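Local coordinates for protein fanconi-associated nuclease 1 homolog (Pseudomonas aeruginosa, PDB 5Y7Q) that belongs to the FAN1 family of nucleases, combining helix-turn-helix, SAP and VRR-NUC domains, and binds DNA, at residues Q250-G255 with A287-K292. Residues are numbered along the deposited sequence; the frame is centred on the assembly and turned at random.
Sequences QRFDLG and AQHCEK. With nucleotides of chain D.
The ring of F252 presents its edge to one face of the H289 imidazole, a T-shaped pair with centroids 5.2 Å apart and planes at 79°. F252 CE1 stands over that face, displaced toward the rim, 3.7 Å from H289 CG. H289 CG lies in the plane of the phenyl ring at its edge, while H289 CB, close to that plane, comes within 3.5 Å of F252 CZ, so the base of the histidine side chain is met as well as its ring. Both side chains have CG anti to the backbone N (chi1 173° for F252, 175° for H289), which carries each ring toward the other helix, the two heading in broadly opposite directions. Two side chains thereby bridge backbones whose CA atoms, at F252 and H289, are 9.8 Å apart. F252 also meets F286 edge-to-face and packs on L258 and L261 of helix 258-264. Three residues past H289, the bent chain of K292 packs NZ beside the sugar of DT4 of chain D, nearest C5', and touches a phosphate of another DNA nucleotide. Beyond F252, G255 closes helix 236-253 with a Schellman motif. The example illustrates a surface aromatic pair joining the C-terminal ends of helices 236-253 and 273-292, beside bound DNA.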
ATOM      1  N   GLN A 250      -0.592  -8.274  12.724  1.00 82.80           N
ATOM      2  CA  GLN A 250      -1.432  -7.680  13.763  1.00 94.18           C
ATOM      3  C   GLN A 250      -0.775  -7.773  15.141  1.00 98.96           C
ATOM      4  O   GLN A 250      -0.556  -6.755  15.817  1.00110.35           O
ATOM      5  CB  GLN A 250      -2.795  -8.366  13.777  1.00105.37           C
ATOM      6  CG  GLN A 250      -3.571  -8.214  12.487  1.00117.06           C
ATOM      7  CD  GLN A 250      -4.493  -7.019  12.508  1.00128.91           C
ATOM      8  OE1 GLN A 250      -5.544  -7.042  13.159  1.00136.76           O
ATOM      9  NE2 GLN A 250      -4.108  -5.960  11.797  1.00124.66           N
ATOM     10  N   ARG A 251      -0.439  -8.995  15.569  1.00 93.83           N
ATOM     11  CA  ARG A 251       0.109  -9.167  16.913  1.00 92.46           C
ATOM     12  C   ARG A 251       1.415  -8.396  17.091  1.00 88.59           C
ATOM     13  O   ARG A 251       1.667  -7.836  18.165  1.00 82.21           O
ATOM     14  CB  ARG A 251       0.303 -10.651  17.220  1.00 93.39           C
ATOM     15  CG  ARG A 251      -0.990 -11.430  17.450  1.00 91.89           C
ATOM     16  CD  ARG A 251      -0.839 -12.898  17.049  1.00 97.74           C
ATOM     17  NE  ARG A 251       0.078 -13.642  17.919  1.00108.29           N
ATOM     18  CZ  ARG A 251       0.608 -14.830  17.618  1.00113.98           C
ATOM     19  NH1 ARG A 251       0.322 -15.414  16.462  1.00111.77           N
ATOM     20  NH2 ARG A 251       1.431 -15.433  18.470  1.00113.90           N
ATOM     21  N   PHE A 252       2.255  -8.346  16.047  1.00 86.47           N
ATOM     22  CA  PHE A 252       3.475  -7.540  16.122  1.00 91.94           C
ATOM     23  C   PHE A 252       3.139  -6.074  16.358  1.00100.07           C
ATOM     24  O   PHE A 252       3.672  -5.440  17.278  1.00102.09           O
ATOM     25  CB  PHE A 252       4.303  -7.705  14.846  1.00 93.68           C
ATOM     26  CG  PHE A 252       5.493  -6.779  14.764  1.00105.25           C
ATOM     27  CD1 PHE A 252       6.510  -6.843  15.711  1.00112.07           C
ATOM     28  CD2 PHE A 252       5.603  -5.852  13.732  1.00106.64           C
ATOM     29  CE1 PHE A 252       7.605  -5.991  15.635  1.00112.37           C
ATOM     30  CE2 PHE A 252       6.700  -5.000  13.648  1.00108.92           C
ATOM     31  CZ  PHE A 252       7.699  -5.069  14.599  1.00111.99           C
ATOM     32  N   ASP A 253       2.230  -5.530  15.544  1.00104.13           N
ATOM     33  CA  ASP A 253       1.778  -4.153  15.705  1.00107.25           C
ATOM     34  C   ASP A 253       1.153  -3.886  17.071  1.00105.08           C
ATOM     35  O   ASP A 253       1.015  -2.718  17.450  1.00106.74           O
ATOM     36  CB  ASP A 253       0.784  -3.800  14.595  1.00105.92           C
ATOM     37  CG  ASP A 253       1.462  -3.205  13.380  1.00106.24           C
ATOM     38  OD1 ASP A 253       2.421  -2.435  13.580  1.00113.84           O
ATOM     39  OD2 ASP A 253       1.046  -3.500  12.236  1.00102.88           O
ATOM     40  N   LEU A 254       0.768  -4.927  17.815  1.00105.02           N
ATOM     41  CA  LEU A 254       0.285  -4.725  19.180  1.00111.58           C
ATOM     42  C   LEU A 254       1.370  -4.850  20.250  1.00113.46           C
ATOM     43  O   LEU A 254       1.048  -4.740  21.437  1.00113.21           O
ATOM     44  CB  LEU A 254      -0.847  -5.705  19.512  1.00114.19           C
ATOM     45  CG  LEU A 254      -2.224  -5.451  18.895  1.00114.30           C
ATOM     46  CD1 LEU A 254      -3.295  -6.225  19.666  1.00116.61           C
ATOM     47  CD2 LEU A 254      -2.546  -3.958  18.825  1.00110.51           C
ATOM     48  N   GLY A 255       2.631  -5.070  19.879  1.00110.05           N
ATOM     49  CA  GLY A 255       3.697  -5.135  20.864  1.00112.12           C
ATOM     50  C   GLY A 255       4.065  -6.513  21.372  1.00113.42           C
ATOM     51  O   GLY A 255       4.624  -6.624  22.472  1.00113.75           O
ATOM     52  N   ALA A 287      13.063  -7.606  11.479  1.00 73.38           N
ATOM     53  CA  ALA A 287      14.464  -7.218  11.541  1.00 70.95           C
ATOM     54  C   ALA A 287      14.623  -5.724  11.797  1.00 66.03           C
ATOM     55  O   ALA A 287      15.443  -5.318  12.628  1.00 70.74           O
ATOM     56  CB  ALA A 287      15.164  -7.619  10.251  1.00 78.74           C
ATOM     57  N   GLN A 288      13.862  -4.886  11.085  1.00 61.82           N
ATOM     58  CA  GLN A 288      13.961  -3.448  11.329  1.00 63.97           C
ATOM     59  C   GLN A 288      13.708  -3.142  12.790  1.00 72.38           C
ATOM     60  O   GLN A 288      14.477  -2.412  13.430  1.00 79.15           O
ATOM     61  CB  GLN A 288      12.981  -2.673  10.455  1.00 69.24           C
ATOM     62  CG  GLN A 288      13.442  -2.503   9.029  1.00 83.10           C
ATOM     63  CD  GLN A 288      12.589  -1.531   8.234  1.00 90.71           C
ATOM     64  OE1 GLN A 288      11.393  -1.394   8.481  1.00 90.73           O
ATOM     65  NE2 GLN A 288      13.205  -0.853   7.264  1.00 98.81           N
ATOM     66  N   HIS A 289      12.635  -3.710  13.337  1.00 75.38           N
ATOM     67  CA  HIS A 289      12.342  -3.529  14.749  1.00 70.81           C
ATOM     68  C   HIS A 289      13.542  -3.932  15.600  1.00 74.87           C
ATOM     69  O   HIS A 289      13.921  -3.220  16.535  1.00 79.00           O
ATOM     70  CB  HIS A 289      11.097  -4.335  15.115  1.00 73.37           C
ATOM     71  CG  HIS A 289      10.765  -4.308  16.573  1.00 86.04           C
ATOM     72  ND1 HIS A 289      10.344  -3.166  17.220  1.00 92.52           N
ATOM     73  CD2 HIS A 289      10.791  -5.286  17.511  1.00 91.17           C
ATOM     74  CE1 HIS A 289      10.124  -3.442  18.494  1.00100.81           C
ATOM     75  NE2 HIS A 289      10.386  -4.722  18.696  1.00 99.53           N
ATOM     76  N   CYS A 290      14.178  -5.057  15.262  1.00 73.33           N
ATOM     77  CA  CYS A 290      15.331  -5.507  16.037  1.00 77.83           C
ATOM     78  C   CYS A 290      16.445  -4.478  16.008  1.00 83.34           C
ATOM     79  O   CYS A 290      17.024  -4.137  17.048  1.00 84.04           O
ATOM     80  CB  CYS A 290      15.847  -6.832  15.496  1.00 78.23           C
ATOM     81  SG  CYS A 290      14.841  -8.199  15.949  1.00 86.11           S
ATOM     82  N   GLU A 291      16.767  -3.986  14.811  1.00 81.58           N
ATOM     83  CA  GLU A 291      17.815  -2.989  14.661  1.00 79.16           C
ATOM     84  C   GLU A 291      17.505  -1.762  15.501  1.00 81.21           C
ATOM     85  O   GLU A 291      18.409  -1.169  16.101  1.00 92.00           O
ATOM     86  CB  GLU A 291      17.960  -2.628  13.182  1.00 88.03           C
ATOM     87  CG  GLU A 291      19.385  -2.476  12.666  1.00 89.67           C
ATOM     88  CD  GLU A 291      19.430  -2.083  11.188  1.00 92.80           C
ATOM     89  OE1 GLU A 291      18.550  -2.529  10.405  1.00 84.23           O
ATOM     90  OE2 GLU A 291      20.344  -1.310  10.819  1.00 99.11           O
ATOM     91  N   LYS A 292      16.225  -1.386  15.589  1.00 78.02           N
ATOM     92  CA  LYS A 292      15.849  -0.272  16.453  1.00 84.20           C
ATOM     93  C   LYS A 292      16.204  -0.564  17.905  1.00 90.02           C
ATOM     94  O   LYS A 292      16.765   0.289  18.604  1.00 94.70           O
ATOM     95  CB  LYS A 292      14.359   0.033  16.304  1.00 86.85           C
ATOM     96  CG  LYS A 292      14.021   0.805  15.031  1.00 89.69           C
ATOM     97  CD  LYS A 292      12.920   1.848  15.248  1.00 98.89           C
ATOM     98  CE  LYS A 292      13.126   2.668  16.533  1.00111.17           C
ATOM     99  NZ  LYS A 292      14.515   3.222  16.731  1.00114.80           N
TER
ATOM    100  P    DT D   4      18.352   4.522  15.350  1.00166.81           P
ATOM    101  OP1  DT D   4      18.338   4.787  16.802  1.00175.87           O
ATOM    102  OP2  DT D   4      18.123   3.149  14.845  1.00166.46           O
ATOM    103  O5'  DT D   4      17.289   5.485  14.676  1.00164.21           O
ATOM    104  C5'  DT D   4      15.984   5.043  14.538  1.00172.99           C
ATOM    105  C4'  DT D   4      15.059   6.202  14.328  1.00181.61           C
ATOM    106  O4'  DT D   4      15.570   7.002  13.230  1.00179.36           O
ATOM    107  C3'  DT D   4      13.650   5.802  13.906  1.00191.37           C
ATOM    108  O3'  DT D   4      12.742   6.865  14.201  1.00200.11           O
ATOM    109  C2'  DT D   4      13.847   5.669  12.410  1.00189.85           C
ATOM    110  C1'  DT D   4      14.633   6.945  12.181  1.00184.19           C
ATOM    111  N1   DT D   4      15.333   7.023  10.898  1.00178.47           N
ATOM    112  C2   DT D   4      15.279   8.210  10.223  1.00176.63           C
ATOM    113  O2   DT D   4      14.684   9.183  10.647  1.00177.93           O
ATOM    114  N3   DT D   4      15.930   8.233   9.027  1.00177.00           N
ATOM    115  C4   DT D   4      16.642   7.193   8.448  1.00178.21           C
ATOM    116  O4   DT D   4      17.209   7.315   7.358  1.00174.34           O
ATOM    117  C5   DT D   4      16.655   5.965   9.218  1.00179.09           C
ATOM    118  C6   DT D   4      16.008   5.928  10.396  1.00177.40           C
TER